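Long-range contacts in tyrosyl-tRNA synthetase (Aeropyrum pernix, PDB 2CYA), which probably catalyses the two-step attachment of tyrosine to its cognate tRNA, first activating the amino acid with ATP and then transferring it to the acceptor end: residues D125-V130 and P166-S171; I180-M185 and V207-P212; R262-P267 and D325-V330. All coordinates share one frame; numbering follows the deposited sequence.

Interaction 1 of 3, residues D125-V130 and P166-S171; sequences DYWGLV and PLMQVS
Tyr126 meets Ser171 and Met168 because its CG stands anti to the backbone N (chi1 170°), which sends the phenol from helix 124-135 across to helix 161-175. Met168 answers with CG anti to its carbonyl carbon and a chain that bends only at chi3 (66°), so that the methyl ends in front of the phenol oxygen and the tip of the indole. The phenol and the thioether chain cross at about a right angle: Tyr126 OH lies 3.3 Å from Met168 CB and 3.6 Å from Met168 CE. Trp127 takes the thioether with the tip of its six-membered ring, CH2 lying 3.9 Å from Met168 CE; the sulfur stands oblique to the indole, a Met-aromatic contact. Tyr126 turns its CD2 edge onto the middle of the indole face.

Ser171 comes up to the phenol obliquely. Its CB is 3.8 Å from Tyr126 CE1, and its OG is 3.3 Å from Val130 CG2, a methyl that rests against one face of the Tyr126 ring. That hydroxyl bonds back to Leu167 O (2.8 Å), reaching it from the face opposite to the one used by Ser171 N, so the helix satisfies its own buried polar group and presents it to the partner as packing surface.

The axes of the two short helical segments pass 9.1 Å apart. In the homodimer, Trp127 stacks on Trp127 of the second subunit. The phenol oxygen hydrogen-bonds Asp172, predicted to bind tyrosine, so this mainly apolar contact implies a second-shell role: Tyr126 probably positions a residue of the amino-acid pocket.

Interaction 2 of 3, residues I180-M185 and V207-P212; sequences IALGGM and VAIHTP. With SO4 (sulfate ion), chain D.
Val207 and Ile180 begin a parallel strand pair within a beta-alpha-beta crossover of the Rossmann-type class I catalytic domain, with helix 188-198 linking strands 180-184 and 207-211. Val207 lies alongside Ile180, and its carbonyl takes the N-H of Ala181 in a nearly straight bond (168°). Ala208, on the other face, turns its methyl toward His191 of the crossover helix, which Ala181 also touches.

Ile209 turns both its N-H and its carbonyl to strand 180-184: its N reaches Ala181 O, and its O receives Gly183 N, each at 2.9 Å. Its side chain bridges two neighbours on the opposite strand, CD1 meeting Ile180 CG2 at 3.5 Å and CG2 meeting Leu182 CD1 at 3.7 Å.

His210 swings its ring to the face of Ala181 and Ala208, where both nitrogens are satisfied, ND1 by Glu19 and NE2 by His191. Met185, bent at chi2 and chi3, crosses it at about a right angle, its SD 3.4 Å from His210 CB and oblique to the ring. Gly183 O lies in the plane of the ring at its edge.

Thr211 continues the ladder through its N-H to Gly183 O, and its CG2 packs 3.8 Å from Leu182 CD1. Beyond it, Met185 N bonds only weakly to Thr211 O. Where strand 180-184 ends, Gly184 N makes a weak bond, 3.0 Å long, to O2 of a sulfate, probably a crystallisation component.

Interaction 3 of 3, residues R262-P267 and D325-V330; sequences RKAYCP and DLKNAV
Lys327 reaches from helix 323-346 into the bend of a loop that leaves helix 254-262, a helix-to-loop contact in the largely helical C-terminal part that follows the class I catalytic domain, away from the tyrosine and ATP sites. Its chain is bent at chi2 (-93°) and chi4 (64°), which carries the aliphatic part across to the loop and the amine to the last turn of the preceding helix. There NZ bonds to Arg262 O at 2.6 Å, approaching from above the carbonyl plane, 42° out of it.

Cys266 and Ala264 both direct their CB atoms at the helix and pack against Lys327 CE, which lies 3.5 Å from Cys266 CB and 4.1 Å from Ala264 CB. Ala264 O lies close to the methylene as well, but its angle to NZ is too poor for a second bond.

Leu326, one residue earlier, faces the sulfur instead of the amine. Val276 of helix 275-284 touches Ala264, Cys266 and Leu326 alike, and Tyr316 of helix 309-317 meets both Cys266 and Leu326, so the apolar half of the contact belongs to a shared helical core. With SG anti to its backbone N, Cys266 places the sulfur 4.1 Å from Leu326 CD2.

Taken from the N terminus, the three contacts close one after another; none nests inside or crosses another. Interaction 1 shuts a loop of 35 intervening residues and joins two helices beside the subunit interface. Helix 161-175 then runs on to strand 180-184, where interaction 2 opens; its 21 intervening residues carry the crossover helix, and its strands belong to the central mixed sheet. Centres of interactions 1 and 2 lie about 19 Å apart. Interaction 3 spans 57 residues and binds a loop to a helix in the later, largely helical part of the chain, about 44 Å centre to centre from interaction 1 and beyond the chain's middle.

Interaction 1 of 3, residues D125-V130 and P166-S171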
# COMPACT_ATOMS: atom_id res chain seq x y z
N ASP A 125 -4.21 -11.18 -4.28
CA ASP A 125 -3.20 -11.15 -5.34
C ASP A 125 -2.99 -9.75 -5.88
O ASP A 125 -1.89 -9.41 -6.31
CB ASP A 125 -3.58 -12.10 -6.47
CG ASP A 125 -3.47 -13.56 -6.06
OD1 ASP A 125 -2.70 -13.83 -5.11
OD2 ASP A 125 -4.14 -14.41 -6.67
N TYR A 126 -4.03 -8.92 -5.85
CA TYR A 126 -3.87 -7.57 -6.32
C TYR A 126 -2.90 -6.83 -5.38
O TYR A 126 -1.94 -6.19 -5.85
CB TYR A 126 -5.20 -6.83 -6.35
CG TYR A 126 -5.06 -5.36 -6.59
CD1 TYR A 126 -4.76 -4.87 -7.87
CD2 TYR A 126 -5.24 -4.45 -5.56
CE1 TYR A 126 -4.68 -3.49 -8.11
CE2 TYR A 126 -5.15 -3.09 -5.77
CZ TYR A 126 -4.87 -2.61 -7.04
OH TYR A 126 -4.78 -1.24 -7.23
N TRP A 127 -3.14 -6.93 -4.07
CA TRP A 127 -2.26 -6.26 -3.11
C TRP A 127 -0.89 -6.90 -3.17
O TRP A 127 0.12 -6.25 -2.98
CB TRP A 127 -2.87 -6.30 -1.69
CG TRP A 127 -4.16 -5.51 -1.67
CD1 TRP A 127 -5.44 -6.01 -1.67
CD2 TRP A 127 -4.28 -4.09 -1.82
NE1 TRP A 127 -6.35 -4.99 -1.82
CE2 TRP A 127 -5.66 -3.80 -1.92
CE3 TRP A 127 -3.36 -3.03 -1.88
CZ2 TRP A 127 -6.15 -2.49 -2.08
CZ3 TRP A 127 -3.84 -1.73 -2.05
CH2 TRP A 127 -5.23 -1.47 -2.15
N GLY A 128 -0.86 -8.19 -3.49
CA GLY A 128 0.42 -8.86 -3.64
C GLY A 128 1.24 -8.15 -4.71
O GLY A 128 2.47 -8.00 -4.57
N LEU A 129 0.56 -7.71 -5.78
CA LEU A 129 1.21 -6.99 -6.90
C LEU A 129 1.58 -5.58 -6.47
O LEU A 129 2.63 -5.06 -6.85
CB LEU A 129 0.29 -6.87 -8.13
CG LEU A 129 0.38 -7.87 -9.29
CD1 LEU A 129 -0.75 -7.59 -10.30
CD2 LEU A 129 1.73 -7.74 -9.97
N VAL A 130 0.72 -4.93 -5.71
CA VAL A 130 1.06 -3.60 -5.25
C VAL A 130 2.38 -3.66 -4.48
O VAL A 130 3.22 -2.76 -4.57
CB VAL A 130 -0.05 -3.03 -4.35
CG1 VAL A 130 0.45 -1.80 -3.63
CG2 VAL A 130 -1.26 -2.66 -5.22
N PRO A 166 -0.03 5.80 -7.30
CA PRO A 166 0.70 5.32 -8.49
C PRO A 166 0.97 3.81 -8.45
O PRO A 166 0.91 3.11 -9.47
CB PRO A 166 2.01 6.10 -8.45
CG PRO A 166 1.68 7.31 -7.63
CD PRO A 166 0.75 6.82 -6.58
N LEU A 167 1.32 3.33 -7.26
CA LEU A 167 1.61 1.91 -7.06
C LEU A 167 0.36 1.13 -7.45
O LEU A 167 0.43 0.12 -8.14
CB LEU A 167 1.99 1.66 -5.59
CG LEU A 167 3.46 1.54 -5.15
CD1 LEU A 167 4.39 2.25 -6.11
CD2 LEU A 167 3.61 2.09 -3.71
N MET A 168 -0.79 1.61 -7.00
CA MET A 168 -2.07 0.97 -7.32
C MET A 168 -2.41 1.12 -8.80
O MET A 168 -2.97 0.20 -9.40
CB MET A 168 -3.19 1.57 -6.47
CG MET A 168 -3.19 1.07 -5.01
SD MET A 168 -4.43 1.90 -4.03
CE MET A 168 -5.96 1.26 -4.85
N GLN A 169 -2.10 2.28 -9.37
CA GLN A 169 -2.39 2.53 -10.78
C GLN A 169 -1.64 1.51 -11.63
O GLN A 169 -2.25 0.82 -12.45
CB GLN A 169 -1.99 3.96 -11.16
CG GLN A 169 -2.43 4.35 -12.57
CD GLN A 169 -2.66 5.85 -12.73
OE1 GLN A 169 -2.26 6.66 -11.88
NE2 GLN A 169 -3.30 6.24 -13.83
N VAL A 170 -0.34 1.37 -11.39
CA VAL A 170 0.47 0.40 -12.13
C VAL A 170 -0.04 -1.03 -11.87
O VAL A 170 -0.11 -1.85 -12.79
CB VAL A 170 1.96 0.50 -11.69
CG1 VAL A 170 2.76 -0.61 -12.33
CG2 VAL A 170 2.53 1.86 -12.07
N SER A 171 -0.41 -1.32 -10.63
CA SER A 171 -0.88 -2.66 -10.32
C SER A 171 -2.20 -2.98 -10.99
O SER A 171 -2.47 -4.14 -11.29
CB SER A 171 -1.00 -2.85 -8.80
OG SER A 171 0.27 -2.71 -8.19

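Interaction 2 of 3, residues I180-M185 and V207-P212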
# COMPACT_ATOMS: atom_id res chain seq x y z
N ILE A 180 -2.39 -2.64 -23.34
CA ILE A 180 -2.55 -1.20 -23.55
C ILE A 180 -3.22 -0.43 -22.41
O ILE A 180 -4.23 -0.86 -21.87
CB ILE A 180 -3.41 -0.90 -24.80
CG1 ILE A 180 -2.78 -1.47 -26.07
CG2 ILE A 180 -3.59 0.60 -24.95
CD1 ILE A 180 -3.73 -1.43 -27.26
N ALA A 181 -2.68 0.74 -22.12
CA ALA A 181 -3.22 1.61 -21.09
C ALA A 181 -3.62 2.93 -21.76
O ALA A 181 -2.77 3.69 -22.22
CB ALA A 181 -2.16 1.87 -20.02
N LEU A 182 -4.92 3.20 -21.85
CA LEU A 182 -5.39 4.45 -22.42
C LEU A 182 -5.62 5.43 -21.27
O LEU A 182 -6.03 5.02 -20.19
CB LEU A 182 -6.72 4.22 -23.16
CG LEU A 182 -7.48 5.47 -23.62
CD1 LEU A 182 -6.74 6.08 -24.80
CD2 LEU A 182 -8.92 5.10 -24.02
N GLY A 183 -5.37 6.70 -21.51
CA GLY A 183 -5.60 7.69 -20.49
C GLY A 183 -5.24 9.08 -20.97
O GLY A 183 -4.62 9.24 -22.03
N GLY A 184 -5.63 10.09 -20.20
CA GLY A 184 -5.30 11.45 -20.56
C GLY A 184 -3.81 11.64 -20.32
O GLY A 184 -3.16 10.79 -19.70
N MET A 185 -3.27 12.74 -20.80
CA MET A 185 -1.85 13.03 -20.61
C MET A 185 -1.50 13.17 -19.15
O MET A 185 -0.33 13.13 -18.79
CB MET A 185 -1.45 14.30 -21.35
CG MET A 185 -1.18 14.08 -22.82
SD MET A 185 0.26 13.00 -23.08
CE MET A 185 1.60 14.19 -23.03
N VAL A 207 1.57 -0.64 -23.78
CA VAL A 207 1.68 0.45 -24.73
C VAL A 207 0.79 1.55 -24.11
O VAL A 207 -0.38 1.29 -23.82
CB VAL A 207 1.07 0.07 -26.10
CG1 VAL A 207 0.81 1.33 -26.91
CG2 VAL A 207 2.02 -0.90 -26.85
N ALA A 208 1.33 2.74 -23.89
CA ALA A 208 0.59 3.85 -23.32
C ALA A 208 -0.01 4.77 -24.39
O ALA A 208 0.73 5.35 -25.19
CB ALA A 208 1.52 4.68 -22.39
N ILE A 209 -1.34 4.92 -24.39
CA ILE A 209 -2.02 5.79 -25.36
C ILE A 209 -2.68 6.95 -24.64
O ILE A 209 -3.65 6.78 -23.89
CB ILE A 209 -3.10 5.01 -26.17
CG1 ILE A 209 -2.44 3.91 -27.01
CG2 ILE A 209 -3.87 5.98 -27.09
CD1 ILE A 209 -3.40 2.93 -27.60
N HIS A 210 -2.17 8.15 -24.89
CA HIS A 210 -2.66 9.35 -24.23
C HIS A 210 -3.51 10.30 -25.07
O HIS A 210 -3.11 10.72 -26.17
CB HIS A 210 -1.46 10.09 -23.63
CG HIS A 210 -0.65 9.24 -22.70
ND1 HIS A 210 0.73 9.25 -22.67
CD2 HIS A 210 -1.03 8.30 -21.79
CE1 HIS A 210 1.16 8.37 -21.79
NE2 HIS A 210 0.11 7.78 -21.24
N THR A 211 -4.67 10.63 -24.52
CA THR A 211 -5.62 11.54 -25.14
C THR A 211 -5.40 12.96 -24.60
O THR A 211 -4.88 13.15 -23.50
CB THR A 211 -7.07 11.11 -24.83
OG1 THR A 211 -7.24 10.97 -23.42
CG2 THR A 211 -7.36 9.78 -25.50
N PRO A 212 -5.78 13.98 -25.39
CA PRO A 212 -5.62 15.38 -24.99
C PRO A 212 -6.58 15.79 -23.86
O PRO A 212 -7.68 15.27 -23.74
CB PRO A 212 -5.89 16.14 -26.29
CG PRO A 212 -6.90 15.28 -26.98
CD PRO A 212 -6.35 13.87 -26.75
S SO4 D . -8.41 10.90 -17.44
O1 SO4 D . -8.17 9.39 -17.42
O2 SO4 D . -7.27 11.54 -18.22
O3 SO4 D . -9.59 11.12 -18.18
O4 SO4 D . -8.23 11.33 -16.09

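Interaction 3 of 3, residues R262-P267 and D325-V330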
# COMPACT_ATOMS: atom_id res chain seq x y z
N ARG A 262 -19.54 31.64 -24.77
CA ARG A 262 -19.46 33.05 -25.14
C ARG A 262 -18.35 33.75 -24.33
O ARG A 262 -17.58 34.54 -24.86
CB ARG A 262 -20.82 33.72 -24.89
CG ARG A 262 -20.91 35.19 -25.29
CD ARG A 262 -22.37 35.69 -25.24
NE ARG A 262 -22.94 35.56 -23.90
CZ ARG A 262 -24.02 34.84 -23.60
NH1 ARG A 262 -24.67 34.16 -24.54
NH2 ARG A 262 -24.45 34.79 -22.34
N LYS A 263 -18.25 33.43 -23.04
CA LYS A 263 -17.25 34.02 -22.16
C LYS A 263 -15.87 33.33 -22.23
O LYS A 263 -14.92 33.77 -21.58
CB LYS A 263 -17.73 33.95 -20.71
CG LYS A 263 -18.98 34.78 -20.41
CD LYS A 263 -19.36 34.60 -18.95
CE LYS A 263 -20.43 35.61 -18.52
NZ LYS A 263 -20.81 35.43 -17.08
N ALA A 264 -15.77 32.26 -23.00
CA ALA A 264 -14.52 31.49 -23.09
C ALA A 264 -13.29 32.19 -23.69
O ALA A 264 -13.40 32.98 -24.62
CB ALA A 264 -14.78 30.19 -23.85
N TYR A 265 -12.13 31.85 -23.15
CA TYR A 265 -10.87 32.40 -23.65
C TYR A 265 -10.74 31.91 -25.09
O TYR A 265 -10.83 30.72 -25.35
CB TYR A 265 -9.71 31.86 -22.82
CG TYR A 265 -8.34 32.34 -23.23
CD1 TYR A 265 -8.02 33.70 -23.22
CD2 TYR A 265 -7.34 31.43 -23.59
CE1 TYR A 265 -6.75 34.15 -23.56
CE2 TYR A 265 -6.07 31.86 -23.92
CZ TYR A 265 -5.77 33.22 -23.90
OH TYR A 265 -4.51 33.64 -24.23
N CYS A 266 -10.54 32.84 -26.03
CA CYS A 266 -10.44 32.48 -27.44
C CYS A 266 -9.66 33.54 -28.24
O CYS A 266 -10.22 34.27 -29.06
CB CYS A 266 -11.85 32.30 -28.01
SG CYS A 266 -11.92 31.70 -29.70
N PRO A 267 -8.33 33.63 -28.02
CA PRO A 267 -7.44 34.58 -28.69
C PRO A 267 -7.54 34.53 -30.21
O PRO A 267 -7.48 33.45 -30.80
CB PRO A 267 -6.05 34.15 -28.22
CG PRO A 267 -6.32 33.54 -26.90
CD PRO A 267 -7.55 32.72 -27.17
N ASP A 325 -17.59 34.57 -33.89
CA ASP A 325 -18.31 33.72 -34.83
C ASP A 325 -18.03 32.24 -34.57
O ASP A 325 -18.89 31.39 -34.77
CB ASP A 325 -17.93 34.06 -36.28
CG ASP A 325 -18.62 35.32 -36.79
OD1 ASP A 325 -19.86 35.43 -36.61
OD2 ASP A 325 -17.92 36.18 -37.38
N LEU A 326 -16.80 31.95 -34.13
CA LEU A 326 -16.42 30.58 -33.83
C LEU A 326 -17.19 30.17 -32.57
O LEU A 326 -17.79 29.10 -32.53
CB LEU A 326 -14.90 30.49 -33.59
CG LEU A 326 -14.32 29.11 -33.25
CD1 LEU A 326 -14.41 28.19 -34.46
CD2 LEU A 326 -12.88 29.26 -32.81
N LYS A 327 -17.18 31.04 -31.56
CA LYS A 327 -17.89 30.80 -30.30
C LYS A 327 -19.34 30.35 -30.52
O LYS A 327 -19.74 29.29 -30.04
CB LYS A 327 -17.91 32.06 -29.45
CG LYS A 327 -16.57 32.58 -28.98
CD LYS A 327 -16.21 32.03 -27.63
CE LYS A 327 -15.17 32.91 -26.94
NZ LYS A 327 -15.66 34.28 -26.63
N ASN A 328 -20.11 31.17 -31.22
CA ASN A 328 -21.51 30.86 -31.47
C ASN A 328 -21.70 29.53 -32.15
O ASN A 328 -22.55 28.74 -31.75
CB ASN A 328 -22.17 31.93 -32.35
CG ASN A 328 -22.66 33.12 -31.55
OD1 ASN A 328 -23.15 34.09 -32.11
ND2 ASN A 328 -22.53 33.04 -30.23
N ALA A 329 -20.90 29.29 -33.19
CA ALA A 329 -21.00 28.05 -33.96
C ALA A 329 -20.62 26.84 -33.12
O ALA A 329 -21.24 25.78 -33.25
CB ALA A 329 -20.11 28.13 -35.20
N VAL A 330 -19.60 26.98 -32.29
CA VAL A 330 -19.17 25.87 -31.46
C VAL A 330 -20.22 25.64 -30.38
O VAL A 330 -20.59 24.50 -30.11
CB VAL A 330 -17.77 26.16 -30.83
CG1 VAL A 330 -17.51 25.26 -29.61
CG2 VAL A 330 -16.69 25.92 -31.90